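Local coordinates for murein peptide amidase A (Escherichia coli O157:H7, PDB 5HXD), which probably hydrolyses the gamma-D-glutamyl-diaminopimelate amide bond of the murein tripeptide, using one zinc ion per subunit, in peptidoglycan breakdown, at residues Thr2-Arg7 with Leu63-Pro68; Leu97-Pro102 with Glu190-Phe195; Gly21-Gly26 with Asn80-Gln85; Gly42-Gly47 with Arg71-Val76; Arg167-Gly172 with Asn203-Thr208. One frame throughout, in Å; residues are numbered along the deposited sequence.

Contact 1 of 5, residues Thr2-Arg7 with Leu63-Pro68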
# COMPACT_ATOMS: atom_id res chain seq x y z
N THR A 2 -26.94 12.44 -8.32
CA THR A 2 -25.96 11.63 -9.06
C THR A 2 -25.55 10.32 -8.36
O THR A 2 -25.46 10.27 -7.13
CB THR A 2 -24.65 12.44 -9.35
OG1 THR A 2 -24.98 13.74 -9.85
CG2 THR A 2 -23.76 11.73 -10.36
N VAL A 3 -25.27 9.28 -9.14
CA VAL A 3 -24.76 8.02 -8.61
C VAL A 3 -23.33 8.17 -8.01
O VAL A 3 -22.93 7.41 -7.13
CB VAL A 3 -24.76 6.90 -9.71
CG1 VAL A 3 -24.75 5.50 -9.08
CG2 VAL A 3 -25.94 7.05 -10.66
N THR A 4 -22.57 9.15 -8.51
CA THR A 4 -21.18 9.36 -8.07
C THR A 4 -20.83 10.81 -7.75
O THR A 4 -21.25 11.73 -8.46
CB THR A 4 -20.17 8.89 -9.15
OG1 THR A 4 -20.07 9.89 -10.18
CG2 THR A 4 -20.58 7.55 -9.75
N ARG A 5 -20.06 11.02 -6.69
CA ARG A 5 -19.44 12.32 -6.41
C ARG A 5 -18.62 12.81 -7.62
O ARG A 5 -18.01 12.00 -8.32
CB ARG A 5 -18.53 12.24 -5.18
CG ARG A 5 -19.24 11.98 -3.87
CD ARG A 5 -18.41 12.49 -2.67
NE ARG A 5 -17.12 11.81 -2.54
CZ ARG A 5 -16.16 12.14 -1.68
NH1 ARG A 5 -16.32 13.16 -0.86
NH2 ARG A 5 -15.05 11.43 -1.65
N PRO A 6 -18.61 14.13 -7.87
CA PRO A 6 -17.80 14.71 -8.95
C PRO A 6 -16.32 14.37 -8.79
O PRO A 6 -15.79 14.46 -7.68
CB PRO A 6 -18.03 16.22 -8.80
CG PRO A 6 -19.31 16.35 -8.06
CD PRO A 6 -19.40 15.15 -7.15
N ARG A 7 -15.66 14.01 -9.89
CA ARG A 7 -14.26 13.59 -9.89
C ARG A 7 -13.37 14.58 -9.16
O ARG A 7 -12.38 14.20 -8.54
CB ARG A 7 -13.76 13.40 -11.32
CG ARG A 7 -12.49 12.57 -11.45
CD ARG A 7 -12.16 12.31 -12.92
NE ARG A 7 -11.84 13.55 -13.64
CZ ARG A 7 -11.71 13.64 -14.96
NH1 ARG A 7 -11.88 12.56 -15.72
NH2 ARG A 7 -11.42 14.81 -15.52
N LEU A 63 -15.12 3.96 -2.39
CA LEU A 63 -15.70 4.57 -1.20
C LEU A 63 -15.75 6.09 -1.32
O LEU A 63 -16.65 6.73 -0.79
CB LEU A 63 -14.91 4.14 0.03
CG LEU A 63 -15.30 4.63 1.42
CD1 LEU A 63 -16.72 4.26 1.75
CD2 LEU A 63 -14.39 3.99 2.43
N ARG A 64 -14.79 6.65 -2.04
CA ARG A 64 -14.66 8.10 -2.23
C ARG A 64 -15.43 8.59 -3.47
O ARG A 64 -15.52 9.80 -3.71
CB ARG A 64 -13.16 8.51 -2.35
CG ARG A 64 -12.42 8.59 -1.00
CD ARG A 64 -10.94 9.02 -1.12
NE ARG A 64 -10.11 8.00 -1.76
CZ ARG A 64 -9.51 8.13 -2.94
NH1 ARG A 64 -9.64 9.25 -3.63
NH2 ARG A 64 -8.79 7.13 -3.43
N THR A 65 -15.96 7.65 -4.25
CA THR A 65 -16.66 7.96 -5.51
C THR A 65 -18.17 7.88 -5.38
O THR A 65 -18.87 8.88 -5.54
CB THR A 65 -16.24 7.00 -6.63
OG1 THR A 65 -14.88 7.27 -7.00
CG2 THR A 65 -17.13 7.16 -7.86
N LEU A 66 -18.67 6.68 -5.10
CA LEU A 66 -20.10 6.42 -4.89
C LEU A 66 -20.71 7.45 -3.95
O LEU A 66 -20.05 7.89 -3.00
CB LEU A 66 -20.30 4.99 -4.35
CG LEU A 66 -21.76 4.60 -4.03
CD1 LEU A 66 -22.67 4.74 -5.26
CD2 LEU A 66 -21.86 3.20 -3.40
N THR A 67 -21.94 7.86 -4.22
CA THR A 67 -22.58 8.88 -3.40
C THR A 67 -22.93 8.23 -2.07
O THR A 67 -23.48 7.14 -2.05
CB THR A 67 -23.83 9.45 -4.08
OG1 THR A 67 -23.50 9.79 -5.44
CG2 THR A 67 -24.32 10.70 -3.34
N PRO A 68 -22.54 8.88 -0.96
CA PRO A 68 -22.58 8.28 0.38
C PRO A 68 -23.93 7.67 0.77
O PRO A 68 -23.93 6.55 1.29
CB PRO A 68 -22.23 9.46 1.30
CG PRO A 68 -21.36 10.28 0.49
CD PRO A 68 -21.83 10.17 -0.94
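Arg-5 and Thr-67 supply the polar side-chain bonds of this contact, which lays the N-terminal loop of the peptidase M14 chain against helix 53-65 and the loop that follows it. The backbones meet in a single beta bridge between Thr-4 and Leu-66. Two backbone bonds flank it: Arg-5 N to Thr-65 O at 2.7 Å and Thr-67 N to Val-3 O at 3.1 Å. The Arg-5 side chain bends at its third torsion (chi3 -63°), which turns NE toward the helix. Arg-5 NE and NH2 then grip one atom side-on, Arg-64 O, at 2.8 and 2.7 Å. That oxygen lies in the guanidinium plane. NE reaches it from well above the carbonyl plane (47°), while NH2 is tilted from that plane only slightly. These two hydrogen bonds to one oxygen limit rotation of the group, and NH2 has a further partner in Ala-12 O. The side chain of Arg-64 is used outside this contact: NH1 bonds to Arg-10 O and NE to Ser-60 OG. Thr-67 holds OG1 beside its own backbone N (chi1 -48°) and donates to Thr-2 O at 2.6 Å. Thr-4 and Thr-65 lie side by side and point the same way, with Thr-4 CB 3.7 Å from Thr-65 CG2. Thr-65 OG1 is bonded back to Cys-61 O. Val-3 CG1 and Leu-66 CD1 make a loose apolar contact at 4.4 Å.

Contact 2 of 5, residues Leu97-Pro102 with Glu190-Phe195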
# COMPACT_ATOMS: atom_id res chain seq x y z
N LEU A 97 -1.28 -12.72 8.88
CA LEU A 97 -2.55 -12.49 9.57
C LEU A 97 -3.65 -13.45 9.09
O LEU A 97 -4.60 -13.74 9.81
CB LEU A 97 -3.02 -11.03 9.41
CG LEU A 97 -2.27 -9.94 10.18
CD1 LEU A 97 -2.75 -8.56 9.78
CD2 LEU A 97 -2.37 -10.13 11.66
N ASN A 98 -3.50 -13.95 7.87
CA ASN A 98 -4.46 -14.88 7.31
C ASN A 98 -4.06 -16.32 7.63
O ASN A 98 -4.48 -17.25 6.94
CB ASN A 98 -4.60 -14.69 5.80
CG ASN A 98 -5.95 -15.13 5.27
OD1 ASN A 98 -7.01 -14.81 5.84
ND2 ASN A 98 -5.94 -15.85 4.16
N ARG A 99 -3.23 -16.48 8.65
CA ARG A 99 -3.03 -17.79 9.28
C ARG A 99 -3.17 -17.61 10.77
O ARG A 99 -2.98 -18.55 11.53
CB ARG A 99 -1.66 -18.40 8.95
CG ARG A 99 -1.37 -18.61 7.47
CD ARG A 99 -2.28 -19.64 6.86
NE ARG A 99 -2.01 -19.82 5.44
CZ ARG A 99 -2.45 -19.01 4.48
NH1 ARG A 99 -3.19 -17.95 4.77
NH2 ARG A 99 -2.12 -19.27 3.22
N ASN A 100 -3.53 -16.39 11.18
CA ASN A 100 -3.61 -16.01 12.59
C ASN A 100 -5.03 -15.99 13.23
O ASN A 100 -5.18 -15.65 14.41
CB ASN A 100 -2.96 -14.63 12.76
CG ASN A 100 -2.53 -14.34 14.19
OD1 ASN A 100 -2.92 -13.32 14.78
ND2 ASN A 100 -1.72 -15.24 14.76
N PHE A 101 -6.08 -16.35 12.50
CA PHE A 101 -7.42 -16.24 13.06
C PHE A 101 -7.77 -17.46 13.92
O PHE A 101 -7.50 -18.60 13.54
CB PHE A 101 -8.46 -16.04 11.95
CG PHE A 101 -8.47 -14.66 11.37
CD1 PHE A 101 -9.37 -13.71 11.84
CD2 PHE A 101 -7.56 -14.29 10.39
CE1 PHE A 101 -9.38 -12.41 11.32
CE2 PHE A 101 -7.57 -13.00 9.87
CZ PHE A 101 -8.49 -12.05 10.34
N PRO A 102 -8.37 -17.21 15.10
CA PRO A 102 -8.69 -18.24 16.09
C PRO A 102 -9.73 -19.28 15.63
O PRO A 102 -10.46 -19.82 16.46
CB PRO A 102 -9.23 -17.43 17.27
CG PRO A 102 -9.74 -16.18 16.66
CD PRO A 102 -8.78 -15.87 15.56
N GLU A 190 -4.36 -25.51 1.35
CA GLU A 190 -4.87 -25.38 2.71
C GLU A 190 -4.38 -24.10 3.38
O GLU A 190 -3.23 -23.73 3.22
CB GLU A 190 -4.46 -26.61 3.54
CG GLU A 190 -5.52 -27.12 4.50
CD GLU A 190 -5.41 -28.62 4.75
OE1 GLU A 190 -6.04 -29.39 3.98
OE2 GLU A 190 -4.72 -29.02 5.71
N THR A 191 -5.25 -23.42 4.12
CA THR A 191 -4.88 -22.20 4.82
C THR A 191 -5.37 -22.19 6.28
O THR A 191 -6.33 -21.50 6.60
CB THR A 191 -5.43 -20.94 4.10
OG1 THR A 191 -6.85 -20.93 4.17
CG2 THR A 191 -5.00 -20.89 2.64
N PRO A 192 -4.68 -22.93 7.17
CA PRO A 192 -5.08 -22.99 8.59
C PRO A 192 -5.07 -21.61 9.24
O PRO A 192 -4.16 -20.83 9.01
CB PRO A 192 -4.00 -23.88 9.22
CG PRO A 192 -2.81 -23.73 8.32
CD PRO A 192 -3.37 -23.58 6.94
N GLY A 193 -6.09 -21.31 10.04
CA GLY A 193 -6.16 -20.04 10.73
C GLY A 193 -6.55 -18.87 9.84
O GLY A 193 -6.46 -17.72 10.27
N SER A 194 -6.98 -19.14 8.61
CA SER A 194 -7.40 -18.09 7.67
C SER A 194 -8.69 -17.38 8.12
O SER A 194 -9.45 -17.90 8.95
CB SER A 194 -7.60 -18.67 6.27
OG SER A 194 -8.87 -19.29 6.14
N PHE A 195 -8.92 -16.18 7.58
CA PHE A 195 -10.06 -15.38 7.97
C PHE A 195 -11.35 -16.12 7.58
O PHE A 195 -12.30 -16.20 8.36
CB PHE A 195 -10.00 -14.00 7.32
CG PHE A 195 -11.26 -13.19 7.45
CD1 PHE A 195 -11.64 -12.68 8.68
CD2 PHE A 195 -12.06 -12.96 6.35
CE1 PHE A 195 -12.81 -11.95 8.81
CE2 PHE A 195 -13.22 -12.23 6.46
CZ PHE A 195 -13.60 -11.72 7.70
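Phe-195 and Asn-98 are joined by a hydrogen bond from Phe-195 N to Asn-98 OD1, 2.9 Å long and nearly straight (167°). Its donor sits above the amide carbonyl plane. The other bond across the contact runs from Phe-101 N to Gly-193 O, in the carbonyl plane and on a lone pair. Gly-193 belongs to a type II beta turn, Thr-191 to Ser-194.

The aromatic pair is T-shaped. The edge of Phe-195 points at the face of Phe-101, with planes at 64° and Phe-195 CD1 3.5 Å from Phe-101 CE1. Phe-195 CA adds a CH-pi contact over the same ring.

Thr-191 crosses Arg-99 at about a right angle, its CB 3.6 Å above the centre of the guanidinium. Arg-99 NH1 is bonded to Asn-98 O, which holds the group near its own backbone.

The Asn-98 side chain is about 3 Å from that of His-49, a predicted zinc ligand. Ser-194 is the N-cap of helix 195-201, its OG bonded to Ser-197 N. Phe-195 rests on Ile-145 of helix 136-148, and Phe-101 touches Thr-138 of that helix and Trp-198 of helix 195-201.

Contact 3 of 5, residues Gly21-Gly26 with Asn80-Gln85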
# COMPACT_ATOMS: atom_id res chain seq x y z
N GLY A 21 -9.51 -0.01 16.49
CA GLY A 21 -8.37 -0.42 17.29
C GLY A 21 -7.04 0.21 16.94
O GLY A 21 -6.98 1.31 16.39
N ARG A 22 -5.97 -0.50 17.28
CA ARG A 22 -4.60 -0.12 16.96
C ARG A 22 -3.76 -1.31 16.44
O ARG A 22 -3.77 -2.41 17.00
CB ARG A 22 -3.91 0.50 18.18
CG ARG A 22 -4.42 1.86 18.59
CD ARG A 22 -4.11 2.90 17.54
NE ARG A 22 -4.79 4.18 17.73
CZ ARG A 22 -4.32 5.34 17.28
NH1 ARG A 22 -3.18 5.35 16.62
NH2 ARG A 22 -4.97 6.48 17.48
N SER A 23 -3.03 -1.06 15.35
CA SER A 23 -2.00 -1.97 14.86
C SER A 23 -0.90 -2.12 15.89
O SER A 23 -0.74 -1.28 16.78
CB SER A 23 -1.39 -1.48 13.53
OG SER A 23 -0.71 -0.23 13.67
N LEU A 24 -0.13 -3.19 15.76
CA LEU A 24 1.06 -3.42 16.57
C LEU A 24 2.02 -2.23 16.70
O LEU A 24 2.57 -1.97 17.77
CB LEU A 24 1.82 -4.60 16.00
CG LEU A 24 2.91 -5.07 16.94
CD1 LEU A 24 2.32 -5.50 18.29
CD2 LEU A 24 3.66 -6.20 16.28
N LEU A 25 2.24 -1.50 15.62
CA LEU A 25 3.18 -0.37 15.65
C LEU A 25 2.50 0.95 16.04
O LEU A 25 3.14 1.99 16.15
CB LEU A 25 3.89 -0.23 14.29
CG LEU A 25 4.95 -1.29 13.89
CD1 LEU A 25 5.77 -0.85 12.67
CD2 LEU A 25 5.87 -1.64 15.05
N GLY A 26 1.19 0.91 16.25
CA GLY A 26 0.50 2.07 16.79
C GLY A 26 -0.40 2.84 15.84
O GLY A 26 -0.95 3.87 16.21
N ASN A 80 -4.38 -4.48 7.77
CA ASN A 80 -2.99 -4.56 8.20
C ASN A 80 -2.19 -3.31 7.86
O ASN A 80 -1.30 -3.36 7.04
CB ASN A 80 -2.36 -5.79 7.55
CG ASN A 80 -0.91 -6.02 7.94
OD1 ASN A 80 -0.40 -5.43 8.89
ND2 ASN A 80 -0.26 -6.92 7.21
N PRO A 81 -2.49 -2.16 8.49
CA PRO A 81 -1.87 -0.90 8.09
C PRO A 81 -0.35 -0.81 8.31
O PRO A 81 0.29 0.08 7.71
CB PRO A 81 -2.60 0.15 8.94
CG PRO A 81 -3.24 -0.60 10.03
CD PRO A 81 -3.50 -1.97 9.55
N ASP A 82 0.21 -1.68 9.15
CA ASP A 82 1.68 -1.78 9.30
C ASP A 82 2.26 -2.58 8.13
O ASP A 82 3.37 -2.31 7.69
CB ASP A 82 2.08 -2.46 10.62
CG ASP A 82 1.73 -1.64 11.85
OD1 ASP A 82 1.44 -0.43 11.73
OD2 ASP A 82 1.77 -2.22 12.95
N GLY A 83 1.51 -3.58 7.67
CA GLY A 83 1.84 -4.32 6.47
C GLY A 83 1.95 -3.40 5.26
O GLY A 83 3.03 -3.33 4.65
N CYS A 84 0.85 -2.70 4.92
CA CYS A 84 0.79 -1.80 3.76
C CYS A 84 1.99 -0.80 3.75
O CYS A 84 2.61 -0.58 2.70
CB CYS A 84 -0.53 -1.00 3.68
SG CYS A 84 -2.05 -1.62 4.48
N GLN A 85 2.29 -0.20 4.90
CA GLN A 85 3.35 0.82 5.00
C GLN A 85 4.74 0.22 4.76
O GLN A 85 5.62 0.87 4.19
CB GLN A 85 3.30 1.53 6.37
CG GLN A 85 4.60 1.55 7.08
CD GLN A 85 4.73 2.64 8.11
OE1 GLN A 85 3.90 2.81 8.98
NE2 GLN A 85 5.81 3.40 8.01
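Asp-82 gives up the most surface here, and its carboxylate meets Ser-23 and Leu-25 with a separate oxygen for each. Asp-82 OD1 accepts from Ser-23 OG at 2.9 Å. The hydroxyl comes from above the carboxylate plane, 40° out of it. Asp-82 OD2 accepts from the backbone N of Leu-25 at 2.8 Å, on the syn side and close to the plane. With both oxygens held, the carboxylate has little freedom to rotate.

Ser-23 keeps OG between its backbone N and carbonyl carbon (chi1 64°), and the same OG is bonded to Ala-27 N. Ser-23 CB lies 4.1 Å from Pro-81 CG. Ser-23 opens a type I beta turn that ends at Gly-26 and links the antiparallel strands 18-22 and 28-31. The carboxylate thus ties a hairpin turn to the first turn of helix 81-85, whose N-cap is Asn-80. The nearby helix start would probably favour the charged form of Asp-82.

Leu-25 crosses Asp-82 at a slant, with Leu-25 CG 3.4 Å from Asp-82 OD2. The carbonyl oxygen of Leu-25 accepts from Arg-22 of the second subunit, and its side chain touches Pro-28 of that subunit. Further along the helix, Cys-84 forms a disulfide with Cys-78.

Contact 4 of 5, residues Gly42-Gly47 with Arg71-Val76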
# COMPACT_ATOMS: atom_id res chain seq x y z
N GLY A 42 -23.56 -5.93 4.92
CA GLY A 42 -22.44 -6.85 4.92
C GLY A 42 -21.14 -6.10 5.15
O GLY A 42 -21.16 -4.91 5.47
N LEU A 43 -20.02 -6.78 4.97
CA LEU A 43 -18.72 -6.18 5.27
C LEU A 43 -17.79 -6.29 4.08
O LEU A 43 -17.66 -7.38 3.49
CB LEU A 43 -18.11 -6.84 6.51
CG LEU A 43 -16.75 -6.37 7.05
CD1 LEU A 43 -16.69 -4.85 7.17
CD2 LEU A 43 -16.52 -7.03 8.40
N ILE A 44 -17.16 -5.18 3.70
CA ILE A 44 -16.17 -5.23 2.62
C ILE A 44 -14.78 -4.88 3.15
O ILE A 44 -14.55 -3.85 3.79
CB ILE A 44 -16.56 -4.30 1.45
CG1 ILE A 44 -18.00 -4.61 1.01
CG2 ILE A 44 -15.62 -4.51 0.26
CD1 ILE A 44 -18.71 -3.43 0.36
N LEU A 45 -13.84 -5.77 2.87
CA LEU A 45 -12.57 -5.83 3.57
C LEU A 45 -11.45 -5.72 2.57
O LEU A 45 -11.60 -6.17 1.42
CB LEU A 45 -12.46 -7.16 4.32
CG LEU A 45 -12.14 -7.30 5.80
CD1 LEU A 45 -13.03 -6.44 6.66
CD2 LEU A 45 -12.30 -8.75 6.17
N ALA A 46 -10.32 -5.15 2.99
CA ALA A 46 -9.14 -5.14 2.15
C ALA A 46 -7.84 -5.01 2.94
O ALA A 46 -7.86 -4.74 4.14
CB ALA A 46 -9.24 -4.03 1.14
N GLY A 47 -6.72 -5.20 2.25
CA GLY A 47 -5.42 -5.04 2.86
C GLY A 47 -5.08 -5.97 4.01
O GLY A 47 -4.26 -5.62 4.87
N ARG A 71 -24.69 3.82 0.18
CA ARG A 71 -23.85 2.71 0.65
C ARG A 71 -24.63 1.79 1.58
O ARG A 71 -25.20 2.22 2.59
CB ARG A 71 -22.57 3.22 1.35
CG ARG A 71 -21.50 2.12 1.57
CD ARG A 71 -20.05 2.68 1.67
NE ARG A 71 -19.87 3.58 2.81
CZ ARG A 71 -19.63 3.17 4.05
NH1 ARG A 71 -19.55 1.88 4.30
NH2 ARG A 71 -19.48 4.04 5.03
N ARG A 72 -24.65 0.51 1.24
CA ARG A 72 -25.39 -0.46 2.04
C ARG A 72 -24.52 -1.22 3.05
O ARG A 72 -25.03 -1.74 4.05
CB ARG A 72 -26.10 -1.45 1.12
CG ARG A 72 -26.86 -0.79 -0.03
CD ARG A 72 -27.68 -1.80 -0.81
NE ARG A 72 -29.12 -1.61 -0.63
CZ ARG A 72 -29.93 -1.04 -1.52
NH1 ARG A 72 -29.46 -0.61 -2.69
NH2 ARG A 72 -31.22 -0.92 -1.24
N HIS A 73 -23.21 -1.26 2.79
CA HIS A 73 -22.30 -2.17 3.50
C HIS A 73 -21.12 -1.47 4.18
O HIS A 73 -20.63 -0.46 3.70
CB HIS A 73 -21.77 -3.23 2.51
CG HIS A 73 -22.84 -3.88 1.68
ND1 HIS A 73 -24.01 -4.36 2.23
CD2 HIS A 73 -22.92 -4.14 0.35
CE1 HIS A 73 -24.77 -4.88 1.27
NE2 HIS A 73 -24.12 -4.76 0.12
N HIS A 74 -20.68 -2.03 5.31
CA HIS A 74 -19.53 -1.54 6.07
C HIS A 74 -18.20 -1.77 5.34
O HIS A 74 -18.06 -2.74 4.58
CB HIS A 74 -19.46 -2.22 7.44
CG HIS A 74 -20.71 -2.13 8.25
ND1 HIS A 74 -21.23 -0.93 8.68
CD2 HIS A 74 -21.54 -3.08 8.72
CE1 HIS A 74 -22.33 -1.14 9.37
NE2 HIS A 74 -22.54 -2.44 9.41
N VAL A 75 -17.22 -0.92 5.61
CA VAL A 75 -15.95 -0.97 4.88
C VAL A 75 -14.72 -0.83 5.78
O VAL A 75 -14.64 0.09 6.60
CB VAL A 75 -15.89 0.14 3.80
CG1 VAL A 75 -14.49 0.21 3.16
CG2 VAL A 75 -16.97 -0.09 2.73
N VAL A 76 -13.79 -1.77 5.61
CA VAL A 76 -12.43 -1.67 6.14
C VAL A 76 -11.40 -1.67 5.00
O VAL A 76 -11.19 -2.69 4.33
CB VAL A 76 -12.12 -2.85 7.09
CG1 VAL A 76 -10.62 -2.89 7.47
CG2 VAL A 76 -13.02 -2.81 8.31
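Ile-44 and His-74 sit in the tight part of the contact, where strands 43-45 and 74-76 run parallel at 17° with their axes 4.7 Å apart. Ile-44 N donates to His-74 O at 2.7 Å, and Ile-44 O accepts from Val-76 N at 2.9 Å. His-74 N is bonded to Gly-42 O. Side chains follow the alternation of the sheet. On one face Leu-45 and Val-76 lie side by side, with Leu-45 CD1 3.7 Å from Val-76 CB. On the same face Leu-43 crosses His-74 at about a right angle, and Leu-43 CD1 is 3.8 Å from His-74 CB. Ile-44 points to the other face, as does Val-75, and Ile-44 CD1 lies 3.7 Å from His-73 CB.

His-73 precedes its strand. Its CG is held beside the backbone N (chi1 -49°), and His-73 ND1 accepts from Gly-42 N at 3.1 Å, with that donor far out of the ring plane. NE2 of the same ring is bonded to Trp-233 O.

The fit loosens at Ala-46, whose N bonds weakly to Val-76 O, and at Arg-71 and Arg-72, which are partly exposed. Arg-72 NE makes a salt bridge with Glu-40.

The two strands and helix 53-65 form a beta-alpha-beta unit. That helix covers Ile-44 and Val-75, helix 136-148 covers Leu-43, Leu-45, His-74 and Val-76, and strand 153-157 continues the sheet beyond strand 43-45.

Contact 5 of 5, residues Arg167-Gly172 with Asn203-Thr208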
# COMPACT_ATOMS: atom_id res chain seq x y z
N ARG A 167 -19.87 -21.03 -0.86
CA ARG A 167 -21.29 -21.35 -0.90
C ARG A 167 -21.84 -21.45 -2.32
O ARG A 167 -22.88 -22.07 -2.55
CB ARG A 167 -22.10 -20.31 -0.11
CG ARG A 167 -22.68 -20.86 1.18
CD ARG A 167 -22.26 -20.06 2.41
NE ARG A 167 -23.34 -19.22 2.90
CZ ARG A 167 -23.55 -18.93 4.18
NH1 ARG A 167 -22.75 -19.42 5.11
NH2 ARG A 167 -24.56 -18.14 4.53
N HIS A 168 -21.11 -20.85 -3.27
CA HIS A 168 -21.60 -20.61 -4.63
C HIS A 168 -22.99 -19.97 -4.58
O HIS A 168 -23.99 -20.61 -4.90
CB HIS A 168 -21.64 -21.90 -5.46
CG HIS A 168 -21.92 -21.69 -6.91
ND1 HIS A 168 -23.18 -21.85 -7.47
CD2 HIS A 168 -21.12 -21.31 -7.93
CE1 HIS A 168 -23.13 -21.58 -8.75
NE2 HIS A 168 -21.89 -21.25 -9.07
N SER A 169 -23.04 -18.71 -4.14
CA SER A 169 -24.31 -18.02 -3.97
C SER A 169 -24.52 -16.92 -5.02
O SER A 169 -23.81 -16.86 -6.02
CB SER A 169 -24.39 -17.42 -2.57
OG SER A 169 -23.34 -16.48 -2.39
N GLU A 170 -25.49 -16.05 -4.78
CA GLU A 170 -25.80 -14.98 -5.72
C GLU A 170 -24.70 -13.91 -5.80
O GLU A 170 -24.26 -13.50 -6.89
CB GLU A 170 -27.14 -14.33 -5.34
CG GLU A 170 -27.59 -13.23 -6.29
CD GLU A 170 -28.90 -12.62 -5.87
OE1 GLU A 170 -29.48 -13.10 -4.88
OE2 GLU A 170 -29.35 -11.65 -6.53
N LEU A 171 -24.29 -13.45 -4.62
CA LEU A 171 -23.26 -12.44 -4.49
C LEU A 171 -21.98 -12.94 -5.15
O LEU A 171 -21.28 -12.19 -5.83
CB LEU A 171 -23.05 -12.11 -3.02
CG LEU A 171 -22.16 -10.95 -2.63
CD1 LEU A 171 -22.37 -9.77 -3.56
CD2 LEU A 171 -22.48 -10.56 -1.20
N GLY A 172 -21.72 -14.23 -4.97
CA GLY A 172 -20.57 -14.88 -5.57
C GLY A 172 -20.62 -14.86 -7.09
O GLY A 172 -19.59 -14.68 -7.74
N ASN A 203 -20.33 -19.67 11.21
CA ASN A 203 -21.36 -19.75 10.18
C ASN A 203 -21.61 -18.40 9.51
O ASN A 203 -22.73 -18.12 9.08
CB ASN A 203 -22.66 -20.30 10.76
CG ASN A 203 -22.59 -21.79 11.03
OD1 ASN A 203 -21.55 -22.43 10.83
ND2 ASN A 203 -23.70 -22.35 11.48
N LEU A 204 -20.56 -17.58 9.43
CA LEU A 204 -20.58 -16.32 8.69
C LEU A 204 -20.09 -16.51 7.25
O LEU A 204 -19.02 -17.06 7.03
CB LEU A 204 -19.72 -15.28 9.38
CG LEU A 204 -19.56 -13.96 8.62
CD1 LEU A 204 -20.93 -13.32 8.39
CD2 LEU A 204 -18.63 -13.00 9.36
N HIS A 205 -20.87 -16.03 6.29
CA HIS A 205 -20.49 -16.19 4.88
C HIS A 205 -19.36 -15.25 4.49
O HIS A 205 -19.55 -14.03 4.44
CB HIS A 205 -21.69 -15.94 3.96
CG HIS A 205 -21.41 -16.20 2.51
ND1 HIS A 205 -22.06 -15.54 1.49
CD2 HIS A 205 -20.55 -17.06 1.91
CE1 HIS A 205 -21.61 -15.96 0.33
NE2 HIS A 205 -20.70 -16.89 0.55
N CYS A 206 -18.18 -15.83 4.23
CA CYS A 206 -17.00 -15.11 3.73
C CYS A 206 -16.70 -15.49 2.27
O CYS A 206 -16.75 -16.67 1.88
CB CYS A 206 -15.76 -15.37 4.60
SG CYS A 206 -14.19 -14.56 4.03
N ILE A 207 -16.41 -14.47 1.47
CA ILE A 207 -16.05 -14.62 0.08
C ILE A 207 -14.72 -13.93 -0.11
O ILE A 207 -14.60 -12.75 0.21
CB ILE A 207 -17.09 -13.97 -0.86
CG1 ILE A 207 -18.36 -14.79 -0.97
CG2 ILE A 207 -16.51 -13.79 -2.26
CD1 ILE A 207 -19.38 -14.18 -1.92
N THR A 208 -13.72 -14.64 -0.61
CA THR A 208 -12.50 -13.92 -0.98
C THR A 208 -12.53 -13.62 -2.48
O THR A 208 -12.70 -14.51 -3.32
CB THR A 208 -11.22 -14.69 -0.59
OG1 THR A 208 -11.24 -16.00 -1.15
CG2 THR A 208 -11.11 -14.80 0.92
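The guanidinium of Arg-167 runs nearly parallel to the His-205 ring, with the planes 10° apart, but the two groups are offset. Arg-167 CZ is 3.5 Å from His-205 CB, which sits over the centre of the guanidinium. Arg-167 NE lies over the ring toward its rim, 3.6 Å from His-205 CG. The aliphatic part of the chain follows, with Arg-167 CD 3.5 Å from His-205 CD2. His-205 sets its CG anti to the backbone N (chi1 -175°). The nearby arginine would tend to disfavour a charged imidazole, while Asp-165 at NE2 would tend to favour one.

Next comes Ser-169, the N-cap residue of helix 170-178. Ser-169 OG is 3.3 Å from His-205 CE1. The firm partner of this hydroxyl is Asp-165 OD2, and the other oxygen of Asp-165 accepts from His-205 NE2 and from Arg-167 N. One aspartate therefore holds both the ring and the loop.

In the helix the contact turns apolar. Leu-171 CG comes within 4.3 Å of Ile-207 CD1. Ile-207 CD1 also lies 3.8 Å from Gly-172 N and 3.9 Å from Gly-172 CA, against bare backbone.

This is a helix packed on a face of the mixed sheet at the centre of the alpha/beta fold of zinc carboxypeptidases. Strand 206-210 ends at Glu-210, the predicted proton donor and acceptor.

How the contacts relate
Contacts 2, 3 and 4 are buried, while contacts 1 and 5 are partly open to the surface. Contact 4 is the most central, and it is made mainly of strand bonds and apolar side chains. Contact 2 joins two loops through aromatic and amide groups near the zinc site. Contact 5 reaches the same sheet as contact 4 and grows polar toward the surface. Contact 1 uses an arginine, a threonine hydroxyl and backbone bonds; contact 3 uses one aspartate. Both touch the second subunit. Helix 53-65 links contacts 1 and 4, where Leu-63 packs on Arg-71 and Val-75. Phe-195 of contact 2 touches Leu-45 of contact 4 and Cys-206 of contact 5. Contacts 3 and 4 meet through a probable hydrogen bond between Asn-80 and Gly-47.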